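Long-range contact in putative membrane anchored protein (Corynebacterium diphtheriae, PDB 3LSO), which is of unknown function but is probably a membrane-anchored protein of the cell surface, rich in beta strands and without helices: residues 377-389 against 432-444. Residues are numbered along the deposited sequence; the frame is centred on the assembly and turned at random.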
loop_
_atom_site.group_PDB
_atom_site.type_symbol
_atom_site.label_atom_id
_atom_site.label_comp_id
_atom_site.label_asym_id
_atom_site.label_seq_id
_atom_site.Cartn_x
_atom_site.Cartn_y
_atom_site.Cartn_z
ATOM N N TYR B 377 27.167 38.771 -27.702
ATOM C CA TYR B 377 26.102 37.792 -27.484
ATOM C C TYR B 377 26.502 36.557 -28.232
ATOM O O TYR B 377 26.899 36.650 -29.392
ATOM C CB TYR B 377 24.737 38.278 -27.978
ATOM C CG TYR B 377 24.146 39.359 -27.108
ATOM C CD1 TYR B 377 24.467 40.693 -27.338
ATOM C CD2 TYR B 377 23.287 39.071 -26.055
ATOM C CE1 TYR B 377 23.969 41.711 -26.566
ATOM C CE2 TYR B 377 22.767 40.117 -25.261
ATOM C CZ TYR B 377 23.124 41.436 -25.540
ATOM O OH TYR B 377 22.666 42.523 -24.831
ATOM N N TYR B 378 26.410 35.401 -27.587
ATOM C CA TYR B 378 26.898 34.166 -28.205
ATOM C C TYR B 378 25.803 33.351 -28.885
ATOM O O TYR B 378 24.815 33.002 -28.266
ATOM C CB TYR B 378 27.622 33.264 -27.191
ATOM C CG TYR B 378 28.795 33.863 -26.432
ATOM C CD1 TYR B 378 29.639 34.803 -27.017
ATOM C CD2 TYR B 378 29.074 33.447 -25.130
ATOM C CE1 TYR B 378 30.692 35.326 -26.329
ATOM C CE2 TYR B 378 30.163 33.967 -24.424
ATOM C CZ TYR B 378 30.949 34.905 -25.034
ATOM O OH TYR B 378 31.999 35.436 -24.342
ATOM N N ASP B 379 26.033 33.018 -30.149
ATOM C CA ASP B 379 25.112 32.241 -30.975
ATOM C C ASP B 379 25.109 30.786 -30.493
ATOM O O ASP B 379 26.158 30.117 -30.546
ATOM C CB ASP B 379 25.613 32.323 -32.435
ATOM C CG ASP B 379 24.621 31.797 -33.464
ATOM O OD1 ASP B 379 23.724 30.998 -33.121
ATOM O OD2 ASP B 379 24.755 32.185 -34.648
ATOM N N PRO B 380 23.952 30.274 -30.026
ATOM C CA PRO B 380 23.875 28.900 -29.566
ATOM C C PRO B 380 23.925 27.918 -30.716
ATOM O O PRO B 380 24.114 26.731 -30.505
ATOM C CB PRO B 380 22.507 28.835 -28.920
ATOM C CG PRO B 380 21.729 29.784 -29.663
ATOM C CD PRO B 380 22.656 30.941 -29.883
ATOM N N GLU B 381 23.742 28.410 -31.927
ATOM C CA GLU B 381 23.884 27.580 -33.116
ATOM C C GLU B 381 23.128 26.259 -33.009
ATOM O O GLU B 381 23.720 25.166 -33.153
ATOM C CB GLU B 381 25.348 27.347 -33.442
ATOM C CG GLU B 381 25.991 28.555 -34.075
ATOM C CD GLU B 381 27.486 28.392 -34.267
ATOM O OE1 GLU B 381 28.078 27.443 -33.703
ATOM O OE2 GLU B 381 28.074 29.234 -34.977
ATOM N N TRP B 382 21.820 26.399 -32.772
ATOM C CA TRP B 382 20.894 25.292 -32.612
ATOM C C TRP B 382 20.747 24.527 -33.893
ATOM O O TRP B 382 20.371 23.373 -33.856
ATOM C CB TRP B 382 19.505 25.794 -32.231
ATOM C CG TRP B 382 19.352 26.356 -30.844
ATOM C CD1 TRP B 382 19.166 27.657 -30.515
ATOM C CD2 TRP B 382 19.373 25.630 -29.620
ATOM N NE1 TRP B 382 19.069 27.800 -29.163
ATOM C CE2 TRP B 382 19.185 26.563 -28.584
ATOM C CE3 TRP B 382 19.536 24.273 -29.294
ATOM C CZ2 TRP B 382 19.136 26.187 -27.229
ATOM C CZ3 TRP B 382 19.486 23.897 -27.965
ATOM C CH2 TRP B 382 19.286 24.853 -26.940
ATOM N N LYS B 383 21.034 25.166 -35.023
ATOM C CA LYS B 383 20.830 24.561 -36.325
ATOM C C LYS B 383 21.813 23.431 -36.538
ATOM O O LYS B 383 21.724 22.698 -37.527
ATOM C CB LYS B 383 20.975 25.608 -37.439
ATOM C CG LYS B 383 22.428 25.914 -37.830
ATOM C CD LYS B 383 22.670 27.349 -38.248
ATOM C CE LYS B 383 24.165 27.582 -38.473
ATOM N NZ LYS B 383 24.509 28.982 -38.908
ATOM N N ASN B 384 22.773 23.288 -35.640
ATOM C CA ASN B 384 23.752 22.207 -35.794
ATOM C C ASN B 384 23.588 21.169 -34.717
ATOM O O ASN B 384 24.383 20.220 -34.656
ATOM C CB ASN B 384 25.204 22.705 -35.750
ATOM C CG ASN B 384 25.503 23.755 -36.783
ATOM O OD1 ASN B 384 24.996 23.734 -37.913
ATOM N ND2 ASN B 384 26.361 24.684 -36.402
ATOM N N GLU B 385 22.598 21.377 -33.846
ATOM C CA GLU B 385 22.240 20.391 -32.837
ATOM C C GLU B 385 21.295 19.428 -33.486
ATOM O O GLU B 385 20.578 19.794 -34.416
ATOM C CB GLU B 385 21.556 21.042 -31.656
ATOM C CG GLU B 385 22.399 22.058 -30.970
ATOM C CD GLU B 385 23.709 21.484 -30.476
ATOM O OE1 GLU B 385 23.663 20.639 -29.554
ATOM O OE2 GLU B 385 24.781 21.885 -31.007
ATOM N N SER B 386 21.284 18.195 -33.012
ATOM C CA SER B 386 20.414 17.213 -33.625
ATOM C C SER B 386 18.987 17.382 -33.122
ATOM O O SER B 386 18.036 17.175 -33.863
ATOM C CB SER B 386 20.917 15.793 -33.398
ATOM O OG SER B 386 20.601 15.373 -32.091
ATOM N N LYS B 387 18.831 17.778 -31.872
ATOM C CA LYS B 387 17.497 18.039 -31.405
ATOM C C LYS B 387 17.351 19.530 -31.236
ATOM O O LYS B 387 18.078 20.105 -30.432
ATOM C CB LYS B 387 17.241 17.309 -30.093
ATOM C CG LYS B 387 15.795 16.820 -29.969
ATOM C CD LYS B 387 15.609 15.805 -28.831
ATOM C CE LYS B 387 16.507 14.552 -28.965
ATOM N NZ LYS B 387 16.535 13.771 -27.679
ATOM N N LYS B 388 16.424 20.144 -31.985
ATOM C CA LYS B 388 16.297 21.620 -32.091
ATOM C C LYS B 388 15.037 22.132 -31.416
ATOM O O LYS B 388 14.001 21.453 -31.430
ATOM C CB LYS B 388 16.256 22.080 -33.564
ATOM C CG LYS B 388 17.484 21.716 -34.377
ATOM C CD LYS B 388 17.198 21.599 -35.884
ATOM C CE LYS B 388 18.413 21.036 -36.691
ATOM N NZ LYS B 388 18.449 19.544 -36.788
ATOM N N PRO B 389 15.090 23.363 -30.884
ATOM C CA PRO B 389 13.875 24.029 -30.388
ATOM C C PRO B 389 12.874 24.177 -31.529
ATOM O O PRO B 389 13.288 24.206 -32.686
ATOM C CB PRO B 389 14.365 25.419 -29.978
ATOM C CG PRO B 389 15.896 25.342 -30.020
ATOM C CD PRO B 389 16.227 24.292 -31.003
ATOM N N GLY B 432 15.125 25.337 -22.843
ATOM C CA GLY B 432 16.318 25.353 -23.697
ATOM C C GLY B 432 17.425 26.044 -22.901
ATOM O O GLY B 432 17.162 27.053 -22.239
ATOM N N VAL B 433 18.642 25.497 -22.905
ATOM C CA VAL B 433 19.745 26.160 -22.218
ATOM C C VAL B 433 21.000 26.135 -23.055
ATOM O O VAL B 433 21.271 25.167 -23.760
ATOM C CB VAL B 433 20.060 25.526 -20.865
ATOM C CG1 VAL B 433 18.878 25.611 -20.005
ATOM C CG2 VAL B 433 20.391 24.067 -21.041
ATOM N N TYR B 434 21.773 27.204 -22.954
ATOM C CA TYR B 434 23.085 27.258 -23.567
ATOM C C TYR B 434 23.891 27.932 -22.482
ATOM O O TYR B 434 23.582 29.091 -22.120
ATOM C CB TYR B 434 23.045 28.103 -24.848
ATOM C CG TYR B 434 24.371 28.404 -25.482
ATOM C CD1 TYR B 434 25.392 27.434 -25.530
ATOM C CD2 TYR B 434 24.618 29.652 -26.066
ATOM C CE1 TYR B 434 26.635 27.719 -26.121
ATOM C CE2 TYR B 434 25.862 29.949 -26.674
ATOM C CZ TYR B 434 26.846 28.975 -26.684
ATOM O OH TYR B 434 28.035 29.231 -27.276
ATOM N N LYS B 435 24.887 27.207 -21.947
ATOM C CA LYS B 435 25.602 27.629 -20.739
ATOM C C LYS B 435 26.952 26.974 -20.661
ATOM O O LYS B 435 27.221 26.031 -21.417
ATOM C CB LYS B 435 24.795 27.248 -19.496
ATOM C CG LYS B 435 24.688 25.752 -19.233
ATOM C CD LYS B 435 23.596 25.451 -18.238
ATOM C CE LYS B 435 23.640 23.986 -17.843
ATOM N NZ LYS B 435 22.700 23.684 -16.732
ATOM N N TYR B 436 27.775 27.441 -19.720
ATOM C CA TYR B 436 29.124 26.903 -19.456
ATOM C C TYR B 436 30.193 27.413 -20.405
ATOM O O TYR B 436 29.907 27.667 -21.588
ATOM C CB TYR B 436 29.185 25.371 -19.477
ATOM C CG TYR B 436 28.331 24.701 -18.443
ATOM C CD1 TYR B 436 27.779 25.428 -17.389
ATOM C CD2 TYR B 436 28.084 23.335 -18.509
ATOM C CE1 TYR B 436 26.988 24.812 -16.442
ATOM C CE2 TYR B 436 27.310 22.692 -17.553
ATOM C CZ TYR B 436 26.759 23.441 -16.520
ATOM O OH TYR B 436 25.982 22.824 -15.564
ATOM N N SER B 437 31.406 27.564 -19.848
ATOM C CA SER B 437 32.664 27.764 -20.560
ATOM C C SER B 437 32.835 26.687 -21.626
ATOM O O SER B 437 32.916 26.996 -22.805
ATOM C CB SER B 437 33.798 27.642 -19.528
ATOM O OG SER B 437 34.932 28.454 -19.802
ATOM N N ASN B 438 32.958 25.424 -21.209
ATOM C CA ASN B 438 32.913 24.292 -22.133
ATOM C C ASN B 438 31.436 24.137 -22.403
ATOM O O ASN B 438 30.725 23.451 -21.644
ATOM C CB ASN B 438 33.499 23.020 -21.514
ATOM C CG ASN B 438 33.924 21.982 -22.571
ATOM O OD1 ASN B 438 33.190 21.721 -23.519
ATOM N ND2 ASN B 438 35.130 21.377 -22.404
ATOM N N SER B 439 30.974 24.782 -23.467
ATOM C CA SER B 439 29.565 25.186 -23.555
ATOM C C SER B 439 28.589 24.077 -23.965
ATOM O O SER B 439 28.733 23.487 -25.035
ATOM C CB SER B 439 29.428 26.356 -24.524
ATOM O OG SER B 439 29.613 25.941 -25.859
ATOM N N LEU B 440 27.588 23.791 -23.150
ATOM C CA LEU B 440 26.613 22.823 -23.593
ATOM C C LEU B 440 25.302 23.467 -24.043
ATOM O O LEU B 440 25.004 24.612 -23.710
ATOM C CB LEU B 440 26.379 21.738 -22.535
ATOM C CG LEU B 440 25.579 21.943 -21.244
ATOM C CD1 LEU B 440 24.083 22.128 -21.482
ATOM C CD2 LEU B 440 25.803 20.755 -20.320
ATOM N N LYS B 441 24.529 22.710 -24.803
ATOM C CA LYS B 441 23.238 23.135 -25.297
ATOM C C LYS B 441 22.302 21.971 -25.022
ATOM O O LYS B 441 22.640 20.811 -25.312
ATOM C CB LYS B 441 23.301 23.429 -26.810
ATOM C CG LYS B 441 24.351 24.476 -27.244
ATOM C CD LYS B 441 24.980 24.162 -28.607
ATOM C CE LYS B 441 26.249 24.975 -28.813
ATOM N NZ LYS B 441 26.467 25.384 -30.226
ATOM N N ASP B 442 21.135 22.255 -24.464
ATOM C CA ASP B 442 20.242 21.194 -24.046
ATOM C C ASP B 442 18.779 21.654 -24.035
ATOM O O ASP B 442 18.487 22.856 -23.839
ATOM C CB ASP B 442 20.660 20.750 -22.653
ATOM C CG ASP B 442 20.176 19.347 -22.299
ATOM O OD1 ASP B 442 19.426 18.734 -23.117
ATOM O OD2 ASP B 442 20.576 18.868 -21.182
ATOM N N LEU B 443 17.863 20.708 -24.264
ATOM C CA LEU B 443 16.441 20.941 -24.060
ATOM C C LEU B 443 15.997 19.969 -22.987
ATOM O O LEU B 443 16.170 18.751 -23.129
ATOM C CB LEU B 443 15.663 20.750 -25.343
ATOM C CG LEU B 443 15.897 21.844 -26.384
ATOM C CD1 LEU B 443 15.607 21.343 -27.780
ATOM C CD2 LEU B 443 15.088 23.122 -26.109
ATOM N N VAL B 444 15.466 20.501 -21.888
ATOM C CA VAL B 444 15.216 19.659 -20.717
ATOM C C VAL B 444 13.755 19.686 -20.294
ATOM O O VAL B 444 13.218 20.749 -19.938
ATOM C CB VAL B 444 16.069 20.090 -19.532
ATOM C CG1 VAL B 444 15.874 19.117 -18.401
ATOM C CG2 VAL B 444 17.522 20.176 -19.940
#
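Tyr-434 carries Pro-380 on one face of its ring, with Pro-380 CA 3.9 Å from the ring centroid in a CH-pi contact; Tyr-378 O comes to the edge of the same ring, near its plane, and Tyr-378 CB packs against Tyr-434 CE2. The Trp-382 indole is clasped between two prolines, Pro-389 CG over its centre and Pro-380 CB toward the rim of the opposite face, while Asp-442 O meets its edge, 3.8 Å from Trp-382 CH2. Leu-443 presses CD1 against the backbone leading into Pro-389, 3.7 Å from Pro-389 N. Lys-441 reaches up beside the rings: its NZ donates to Pro-380 O at 2.7 Å, from above the carbonyl plane. Its chain, bent at chi2 (145°), passes Trp-382 CZ3 and crosses the Glu-385 side chain at about a right angle, with CD 3.3 Å from Glu-385 OE2; Lys-441 NZ itself is 4.0 Å from OE2, a long salt bridge. Strands 425-435 and 440-453 form a beta hairpin, and the 377-389 loop lies across one face of it; Glu-339 of neighbouring strand 335-343 accepts from Trp-382 NE1. Aromatic and proline rings thus seat the loop, with one lysine pinning its backbone, and the nearby carboxylates of Glu-381 and Glu-385 would help stabilise that ammonium charge.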